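Local coordinates for putative capsular polysaccharide biosynthesis protein (Streptococcus pneumoniae serotype 4, PDB 6EWJ) that probably acts as a pyridoxal phosphate-dependent sugar aminotransferase of the DegT/DnrJ/EryC1 family, serving teichoic acid biosynthesis in the pneumococcus, at residues A[68-76]-A[228-236]; A[135-143]-A[307-318]. All coordinates share one frame; numbering follows the deposited sequence.

Contacts 1 and 2 lie on opposite sides of the chain's centre, with their own centres 27 Å apart and their nearest atoms about 8 Å apart. Along the chain their segments alternate, 68-76, 135-143, 228-236 and 307-318. Contact 1 packs helix 64-74 against helix 225-236 on the flank of the seven-stranded mixed sheet, next to strands 58-61, 196-200 and 213-217. Contact 2 joins the loop after strand 129-132 of the same sheet to a hairpin-like turn, whose strand 314-315 pairs with strand 184-185. The pyridoxal phosphate site is empty in this apo structure; its Ala64 and Thr65 begin helix 64-74, about 9 Å between side chains from contact 1, whereas Leu137 of contact 2 adjoins Tyr351 and His179.

Contact 1: residues A[68-76]-A[228-236]; sequences LELILRVLE and MYKEFQILS
Val74 of helix 64-74 is a knob in a hole formed by Met228, Glu231, Phe232 and Leu235 of helix 225-236. This is helix-to-helix packing in the PLP-dependent aminotransferase fold; the two segment axes approach to 10.2 Å at 116°. The tight part lies at the branches of Val74. CG2 stands over the centre of the Phe232 ring, 3.8 Å from its centroid and 7° off the normal, a CH-pi contact in which the flat ring gives a compact methyl a broad face. Beside it the branched end of Leu235 fills the hole, CD1 3.7 Å from Val74 CG2, while Leu235 CB packs on Leu70 CD2. With CG1 anti to the backbone N (chi1 163°), that other methyl is sent to Met228, whose bent chain brings SD within 3.5 Å of Val74 CG1. Leu70 CB lies 3.8 Å from Phe232 CD1, and Ile71 adds its CG1; Ala215 of strand 213-217 touches both Ile71 and Phe232.

Toward solvent the contact thins. Glu231 reaches the knob loosely, its carboxylate held by Lys163 and Trp164. Arg73 gives Leu235 little besides its CB, its long extended chain carrying the charge out of the apolar contact to Glu69. There NE and NH2 grip one oxygen side-on, with Arg73 NH2 2.8 Å from Glu69 OE2.

Contact 2: residues A[135-143]-A[307-318]; sequences VELAGIVCD and LAHKTETVESSR
Leu307 meets Ile140 first, its CD1 lying 3.8 Å from Ile140 CD1, where two branched apolar chains cross. Ala308 adds its backbone: Ile140 CD1 comes within 3.4 Å of Ala308 O. His309 follows, a flat ring between Ile140 CD1 over one face and Arg318 CB over the other. Its edge turns to the loop, with CE1 3.4 Å from Ala138 O in the ring plane, and ND1 shares a hydrogen bond with Ser316 OG of 2.8 Å.

At the turn, Thr311 OG1 accepts from Val314 N in an ST motif. Val314 is narrow enough to lie along the loop backbone, CG1 near Val141 N and CG2 3.4 Å from Val141 O. Ser316 has its hydroxyl anti to the backbone N (chi1 174°), where OG also accepts from Arg318 N, making an ST turn. Gly139, at phi 109° and without a side chain, lets Ser316 OG and Ser317 OG come within 3.3 and 3.6 Å of its CA; Ser317 OG hydrogen-bonds Ser183. Thus a hairpin-like turn, held by Ser316 N to His309 O and Thr311 N to Val314 O, packs on the loop leaving strand 129-132. There Ala138 N bonds ND1 of His179, which binds pyridoxal phosphate when the cofactor is present, at the cofactor site of this aminotransferase fold.

Contact 1: residues A[68-76]-A[228-236]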
loop_
_atom_site.group_PDB
_atom_site.type_symbol
_atom_site.label_atom_id
_atom_site.label_comp_id
_atom_site.label_asym_id
_atom_site.label_seq_id
_atom_site.Cartn_x
_atom_site.Cartn_y
_atom_site.Cartn_z
ATOM N N LEU A 68 10.632 1.827 3.699
ATOM C CA LEU A 68 11.921 2.201 3.109
ATOM C C LEU A 68 11.732 3.242 1.992
ATOM O O LEU A 68 12.413 4.279 1.948
ATOM C CB LEU A 68 12.648 0.968 2.581
ATOM C CG LEU A 68 14.152 1.014 2.326
ATOM C CD1 LEU A 68 14.968 1.531 3.513
ATOM C CD2 LEU A 68 14.638 -0.378 1.889
ATOM N N GLU A 69 10.778 3.018 1.107
ATOM C CA GLU A 69 10.447 4.064 0.127
ATOM C C GLU A 69 10.145 5.408 0.768
ATOM O O GLU A 69 10.607 6.464 0.265
ATOM C CB GLU A 69 9.295 3.648 -0.838
ATOM C CG GLU A 69 9.206 4.560 -2.041
ATOM C CD GLU A 69 8.402 3.992 -3.231
ATOM O OE1 GLU A 69 8.291 2.751 -3.385
ATOM O OE2 GLU A 69 7.907 4.787 -4.063
ATOM N N LEU A 70 9.275 5.418 1.787
ATOM C CA LEU A 70 8.890 6.705 2.397
ATOM C C LEU A 70 10.056 7.417 3.036
ATOM O O LEU A 70 10.145 8.633 2.958
ATOM C CB LEU A 70 7.722 6.578 3.362
ATOM C CG LEU A 70 6.350 6.299 2.698
ATOM C CD1 LEU A 70 5.258 6.545 3.723
ATOM C CD2 LEU A 70 6.087 7.100 1.429
ATOM N N ILE A 71 10.961 6.664 3.646
ATOM C CA ILE A 71 12.188 7.259 4.182
ATOM C C ILE A 71 12.933 8.020 3.063
ATOM O O ILE A 71 13.306 9.186 3.218
ATOM C CB ILE A 71 13.097 6.184 4.833
ATOM C CG1 ILE A 71 12.416 5.631 6.096
ATOM C CG2 ILE A 71 14.466 6.772 5.161
ATOM C CD1 ILE A 71 13.043 4.378 6.667
ATOM N N LEU A 72 13.118 7.331 1.929
ATOM C CA LEU A 72 13.730 7.968 0.796
ATOM C C LEU A 72 12.967 9.176 0.330
ATOM O O LEU A 72 13.576 10.182 -0.019
ATOM C CB LEU A 72 13.919 6.981 -0.358
ATOM C CG LEU A 72 14.825 5.785 -0.123
ATOM C CD1 LEU A 72 14.951 5.028 -1.444
ATOM C CD2 LEU A 72 16.186 6.189 0.409
ATOM N N ARG A 73 11.630 9.095 0.294
ATOM C CA ARG A 73 10.846 10.251 -0.143
ATOM C C ARG A 73 10.876 11.410 0.872
ATOM O O ARG A 73 10.886 12.574 0.480
ATOM C CB ARG A 73 9.413 9.869 -0.503
ATOM C CG ARG A 73 9.340 8.944 -1.696
ATOM C CD ARG A 73 7.917 8.612 -2.083
ATOM N NE ARG A 73 7.909 7.753 -3.259
ATOM C CZ ARG A 73 8.106 8.125 -4.515
ATOM N NH1 ARG A 73 8.288 9.394 -4.873
ATOM N NH2 ARG A 73 8.093 7.193 -5.466
ATOM N N VAL A 74 10.970 11.095 2.162
ATOM C CA VAL A 74 11.075 12.148 3.210
ATOM C C VAL A 74 12.446 12.857 3.048
ATOM O O VAL A 74 12.538 14.093 3.042
ATOM C CB VAL A 74 10.900 11.560 4.608
ATOM C CG1 VAL A 74 11.416 12.508 5.684
ATOM C CG2 VAL A 74 9.433 11.174 4.836
ATOM N N LEU A 75 13.484 12.059 2.815
ATOM C CA LEU A 75 14.806 12.613 2.482
ATOM C C LEU A 75 14.908 13.347 1.121
ATOM O O LEU A 75 15.932 13.983 0.844
ATOM C CB LEU A 75 15.849 11.496 2.555
ATOM C CG LEU A 75 16.069 10.898 3.940
ATOM C CD1 LEU A 75 16.992 9.714 3.835
ATOM C CD2 LEU A 75 16.606 11.940 4.927
ATOM N N GLU A 76 13.853 13.270 0.308
ATOM C CA GLU A 76 13.799 13.783 -1.081
ATOM C C GLU A 76 14.955 13.279 -1.975
ATOM O O GLU A 76 15.472 13.998 -2.807
ATOM C CB GLU A 76 13.659 15.298 -1.096
ATOM C CG GLU A 76 12.372 15.770 -0.425
ATOM C CD GLU A 76 12.301 17.268 -0.323
ATOM O OE1 GLU A 76 13.083 17.795 0.424
ATOM O OE2 GLU A 76 11.487 17.959 -0.964
ATOM N N MET A 228 8.563 15.210 11.923
ATOM C CA MET A 228 9.011 14.093 11.074
ATOM C C MET A 228 7.911 13.044 10.976
ATOM O O MET A 228 7.633 12.515 9.915
ATOM C CB MET A 228 10.285 13.457 11.645
ATOM C CG MET A 228 10.823 12.285 10.859
ATOM S SD MET A 228 11.406 12.685 9.178
ATOM C CE MET A 228 13.007 13.389 9.509
ATOM N N TYR A 229 7.289 12.761 12.113
ATOM C CA TYR A 229 6.175 11.818 12.181
ATOM C C TYR A 229 5.073 12.302 11.280
ATOM O O TYR A 229 4.566 11.538 10.480
ATOM C CB TYR A 229 5.632 11.691 13.608
ATOM C CG TYR A 229 4.440 10.753 13.769
ATOM C CD1 TYR A 229 4.611 9.367 13.842
ATOM C CD2 TYR A 229 3.152 11.247 13.842
ATOM C CE1 TYR A 229 3.544 8.514 14.007
ATOM C CE2 TYR A 229 2.060 10.389 13.993
ATOM C CZ TYR A 229 2.267 9.036 14.086
ATOM O OH TYR A 229 1.207 8.169 14.211
ATOM N N LYS A 230 4.704 13.571 11.412
ATOM C CA LYS A 230 3.639 14.155 10.562
ATOM C C LYS A 230 3.934 14.075 9.022
ATOM O O LYS A 230 3.027 13.776 8.219
ATOM C CB LYS A 230 3.355 15.587 11.013
ATOM C CG LYS A 230 2.203 16.251 10.306
ATOM C CD LYS A 230 1.784 17.590 10.954
ATOM C CE LYS A 230 0.842 18.333 9.930
ATOM N NZ LYS A 230 -0.451 17.618 9.683
ATOM N N GLU A 231 5.191 14.236 8.625
ATOM C CA GLU A 231 5.586 14.120 7.199
ATOM C C GLU A 231 5.397 12.706 6.636
ATOM O O GLU A 231 4.957 12.531 5.489
ATOM C CB GLU A 231 7.044 14.577 6.968
ATOM C CG GLU A 231 7.159 16.103 6.876
ATOM C CD GLU A 231 8.583 16.652 6.736
ATOM O OE1 GLU A 231 9.412 16.032 6.067
ATOM O OE2 GLU A 231 8.858 17.733 7.328
ATOM N N PHE A 232 5.716 11.692 7.425
ATOM C CA PHE A 232 5.454 10.289 7.006
ATOM C C PHE A 232 3.964 10.018 6.871
ATOM O O PHE A 232 3.508 9.370 5.899
ATOM C CB PHE A 232 6.029 9.284 7.979
ATOM C CG PHE A 232 7.477 8.996 7.779
ATOM C CD1 PHE A 232 7.882 8.006 6.932
ATOM C CD2 PHE A 232 8.440 9.708 8.461
ATOM C CE1 PHE A 232 9.240 7.744 6.753
ATOM C CE2 PHE A 232 9.789 9.432 8.302
ATOM C CZ PHE A 232 10.193 8.459 7.441
ATOM N N GLN A 233 3.200 10.501 7.870
ATOM C CA GLN A 233 1.755 10.315 7.891
ATOM C C GLN A 233 1.118 10.833 6.635
ATOM O O GLN A 233 0.312 10.125 6.015
ATOM C CB GLN A 233 1.102 10.978 9.125
ATOM C CG GLN A 233 1.270 10.186 10.400
ATOM C CD GLN A 233 0.761 8.753 10.375
ATOM O OE1 GLN A 233 1.373 7.877 10.995
ATOM N NE2 GLN A 233 -0.328 8.493 9.672
ATOM N N ILE A 234 1.522 12.045 6.258
ATOM C CA ILE A 234 1.021 12.759 5.102
ATOM C C ILE A 234 1.341 12.014 3.793
ATOM O O ILE A 234 0.489 11.836 2.920
ATOM C CB ILE A 234 1.578 14.187 5.107
ATOM C CG1 ILE A 234 0.846 15.044 6.153
ATOM C CG2 ILE A 234 1.408 14.909 3.763
ATOM C CD1 ILE A 234 0.365 14.333 7.414
ATOM N N LEU A 235 2.573 11.489 3.698
ATOM C CA LEU A 235 2.944 10.724 2.506
ATOM C C LEU A 235 2.230 9.388 2.404
ATOM O O LEU A 235 2.025 8.890 1.286
ATOM C CB LEU A 235 4.471 10.485 2.428
ATOM C CG LEU A 235 5.337 11.725 2.312
ATOM C CD1 LEU A 235 6.805 11.375 2.202
ATOM C CD2 LEU A 235 4.936 12.650 1.167
ATOM N N SER A 236 1.884 8.792 3.530
ATOM C CA SER A 236 1.245 7.480 3.586
ATOM C C SER A 236 -0.267 7.527 3.307
ATOM O O SER A 236 -0.886 6.481 3.047
ATOM C CB SER A 236 1.453 6.844 4.949
ATOM O OG SER A 236 0.613 7.427 5.940
#

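Contact 2: residues A[135-143]-A[307-318]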
loop_
_atom_site.group_PDB
_atom_site.type_symbol
_atom_site.label_atom_id
_atom_site.label_comp_id
_atom_site.label_asym_id
_atom_site.label_seq_id
_atom_site.Cartn_x
_atom_site.Cartn_y
_atom_site.Cartn_z
ATOM N N VAL A 135 21.816 -4.016 5.064
ATOM C CA VAL A 135 20.806 -4.985 5.417
ATOM C C VAL A 135 21.243 -5.834 6.599
ATOM O O VAL A 135 22.378 -6.365 6.630
ATOM C CB VAL A 135 20.414 -5.888 4.223
ATOM C CG1 VAL A 135 21.569 -6.699 3.687
ATOM C CG2 VAL A 135 19.300 -6.845 4.581
ATOM N N GLU A 136 20.345 -5.993 7.551
ATOM C CA GLU A 136 20.649 -6.690 8.768
ATOM C C GLU A 136 20.244 -8.154 8.527
ATOM O O GLU A 136 19.262 -8.675 9.040
ATOM C CB GLU A 136 19.957 -6.071 9.983
ATOM C CG GLU A 136 19.831 -4.565 10.001
ATOM C CD GLU A 136 21.132 -3.779 10.020
ATOM O OE1 GLU A 136 22.254 -4.345 10.051
ATOM O OE2 GLU A 136 21.004 -2.525 9.972
ATOM N N LEU A 137 21.048 -8.822 7.701
ATOM C CA LEU A 137 20.672 -10.126 7.183
ATOM C C LEU A 137 20.494 -11.150 8.286
ATOM O O LEU A 137 21.387 -11.311 9.143
ATOM C CB LEU A 137 21.713 -10.648 6.210
ATOM C CG LEU A 137 21.310 -11.927 5.481
ATOM C CD1 LEU A 137 20.261 -11.654 4.403
ATOM C CD2 LEU A 137 22.555 -12.521 4.818
ATOM N N ALA A 138 19.382 -11.892 8.210
ATOM C CA ALA A 138 19.009 -12.924 9.149
ATOM C C ALA A 138 18.796 -12.445 10.596
ATOM O O ALA A 138 18.515 -13.255 11.470
ATOM C CB ALA A 138 20.011 -14.057 9.103
ATOM N N GLY A 139 18.907 -11.146 10.830
ATOM C CA GLY A 139 18.822 -10.515 12.174
ATOM C C GLY A 139 20.150 -9.996 12.679
ATOM O O GLY A 139 20.230 -9.295 13.696
ATOM N N ILE A 140 21.200 -10.325 11.962
ATOM C CA ILE A 140 22.543 -9.921 12.320
ATOM C C ILE A 140 22.777 -8.467 11.855
ATOM O O ILE A 140 22.735 -8.185 10.665
ATOM C CB ILE A 140 23.557 -10.861 11.649
ATOM C CG1 ILE A 140 23.248 -12.322 12.043
ATOM C CG2 ILE A 140 24.978 -10.490 12.054
ATOM C CD1 ILE A 140 23.831 -13.343 11.101
ATOM N N VAL A 141 23.093 -7.574 12.821
ATOM C CA VAL A 141 23.178 -6.146 12.574
ATOM C C VAL A 141 24.569 -5.851 12.068
ATOM O O VAL A 141 25.526 -6.427 12.575
ATOM C CB VAL A 141 22.910 -5.312 13.857
ATOM C CG1 VAL A 141 23.144 -3.829 13.610
ATOM C CG2 VAL A 141 21.459 -5.509 14.302
ATOM N N CYS A 142 24.689 -4.949 11.088
ATOM C CA CYS A 142 25.988 -4.540 10.546
ATOM C C CYS A 142 26.948 -3.771 11.512
ATOM O O CYS A 142 26.577 -3.346 12.598
ATOM C CB CYS A 142 25.786 -3.714 9.293
ATOM S SG CYS A 142 25.029 -4.717 7.956
ATOM N N ASP A 143 28.176 -3.584 11.059
ATOM C CA ASP A 143 29.251 -2.900 11.819
ATOM C C ASP A 143 28.994 -1.395 11.746
ATOM O O ASP A 143 29.566 -0.685 10.910
ATOM C CB ASP A 143 30.586 -3.306 11.133
ATOM C CG ASP A 143 31.819 -2.835 11.832
ATOM O OD1 ASP A 143 31.760 -2.195 12.895
ATOM O OD2 ASP A 143 32.899 -3.075 11.219
ATOM N N LEU A 307 25.920 -18.832 9.775
ATOM C CA LEU A 307 26.248 -17.475 10.156
ATOM C C LEU A 307 26.004 -17.380 11.655
ATOM O O LEU A 307 24.984 -17.917 12.140
ATOM C CB LEU A 307 25.343 -16.432 9.497
ATOM C CG LEU A 307 25.372 -16.201 8.022
ATOM C CD1 LEU A 307 24.572 -14.927 7.758
ATOM C CD2 LEU A 307 26.789 -16.147 7.467
ATOM N N ALA A 308 26.889 -16.666 12.330
ATOM C CA ALA A 308 26.827 -16.549 13.785
ATOM C C ALA A 308 25.767 -15.546 14.188
ATOM O O ALA A 308 25.747 -14.412 13.701
ATOM C CB ALA A 308 28.179 -16.176 14.374
ATOM N N HIS A 309 24.858 -16.012 15.034
ATOM C CA HIS A 309 23.815 -15.157 15.583
ATOM C C HIS A 309 24.160 -14.443 16.852
ATOM O O HIS A 309 23.426 -13.556 17.298
ATOM C CB HIS A 309 22.510 -15.939 15.701
ATOM C CG HIS A 309 21.841 -16.153 14.380
ATOM N ND1 HIS A 309 21.072 -15.183 13.771
ATOM C CD2 HIS A 309 21.795 -17.232 13.566
ATOM C CE1 HIS A 309 20.564 -15.660 12.647
ATOM N NE2 HIS A 309 20.986 -16.896 12.493
ATOM N N LYS A 310 25.275 -14.834 17.458
ATOM C CA LYS A 310 25.753 -14.191 18.662
ATOM C C LYS A 310 27.218 -13.883 18.430
ATOM O O LYS A 310 27.954 -14.789 18.100
ATOM C CB LYS A 310 25.523 -15.107 19.867
ATOM C CG LYS A 310 25.923 -14.542 21.229
ATOM C CD LYS A 310 25.671 -13.047 21.439
ATOM C CE LYS A 310 25.597 -12.702 22.950
ATOM N NZ LYS A 310 25.302 -11.276 23.292
ATOM N N THR A 311 27.575 -12.600 18.473
ATOM C CA THR A 311 28.943 -12.142 18.326
ATOM C C THR A 311 29.308 -11.214 19.513
ATOM O O THR A 311 28.483 -10.884 20.344
ATOM C CB THR A 311 29.209 -11.435 16.976
ATOM O OG1 THR A 311 28.617 -10.120 16.962
ATOM C CG2 THR A 311 28.706 -12.303 15.785
ATOM N N GLU A 312 30.544 -10.773 19.506
ATOM C CA GLU A 312 31.044 -9.758 20.414
ATOM C C GLU A 312 30.184 -8.501 20.442
ATOM O O GLU A 312 29.917 -7.936 21.517
ATOM C CB GLU A 312 32.465 -9.441 19.952
ATOM C CG GLU A 312 33.304 -8.596 20.873
ATOM C CD GLU A 312 34.759 -8.709 20.539
ATOM O OE1 GLU A 312 35.287 -7.829 19.825
ATOM O OE2 GLU A 312 35.384 -9.692 20.997
ATOM N N THR A 313 29.691 -8.106 19.259
ATOM C CA THR A 313 28.837 -6.907 19.106
ATOM C C THR A 313 27.343 -7.149 18.898
ATOM O O THR A 313 26.547 -6.244 19.160
ATOM C CB THR A 313 29.323 -6.007 17.960
ATOM O OG1 THR A 313 29.284 -6.728 16.720
ATOM C CG2 THR A 313 30.717 -5.517 18.226
ATOM N N VAL A 314 26.936 -8.335 18.437
ATOM C CA VAL A 314 25.568 -8.556 18.015
ATOM C C VAL A 314 24.895 -9.657 18.816
ATOM O O VAL A 314 25.477 -10.734 19.014
ATOM C CB VAL A 314 25.498 -8.935 16.504
ATOM C CG1 VAL A 314 24.066 -9.367 16.049
ATOM C CG2 VAL A 314 26.012 -7.777 15.687
ATOM N N GLU A 315 23.664 -9.392 19.223
ATOM C CA GLU A 315 22.707 -10.441 19.558
ATOM C C GLU A 315 21.586 -10.370 18.507
ATOM O O GLU A 315 20.723 -9.463 18.526
ATOM C CB GLU A 315 22.137 -10.248 20.969
ATOM C CG GLU A 315 21.007 -11.208 21.390
ATOM C CD GLU A 315 21.457 -12.549 21.907
ATOM O OE1 GLU A 315 22.647 -12.874 21.877
ATOM O OE2 GLU A 315 20.589 -13.337 22.325
ATOM N N SER A 316 21.585 -11.351 17.614
ATOM C CA SER A 316 20.602 -11.408 16.528
ATOM C C SER A 316 19.239 -11.806 17.028
ATOM O O SER A 316 19.131 -12.557 17.975
ATOM C CB SER A 316 21.075 -12.415 15.442
ATOM O OG SER A 316 20.080 -12.607 14.429
ATOM N N SER A 317 18.190 -11.275 16.379
ATOM C CA SER A 317 16.795 -11.744 16.588
ATOM C C SER A 317 16.541 -13.149 16.064
ATOM O O SER A 317 15.498 -13.706 16.324
ATOM C CB SER A 317 15.779 -10.762 15.965
ATOM O OG SER A 317 16.095 -10.542 14.590
ATOM N N ARG A 318 17.491 -13.695 15.287
ATOM C CA ARG A 318 17.492 -15.083 14.835
ATOM C C ARG A 318 16.315 -15.354 13.916
ATOM O O ARG A 318 15.439 -16.202 14.207
ATOM C CB ARG A 318 17.553 -16.048 16.005
ATOM C CG ARG A 318 18.858 -15.908 16.799
ATOM C CD ARG A 318 18.856 -16.743 18.050
ATOM N NE ARG A 318 20.110 -16.628 18.795
ATOM C CZ ARG A 318 20.428 -15.670 19.673
ATOM N NH1 ARG A 318 19.577 -14.653 19.920
ATOM N NH2 ARG A 318 21.605 -15.717 20.286
#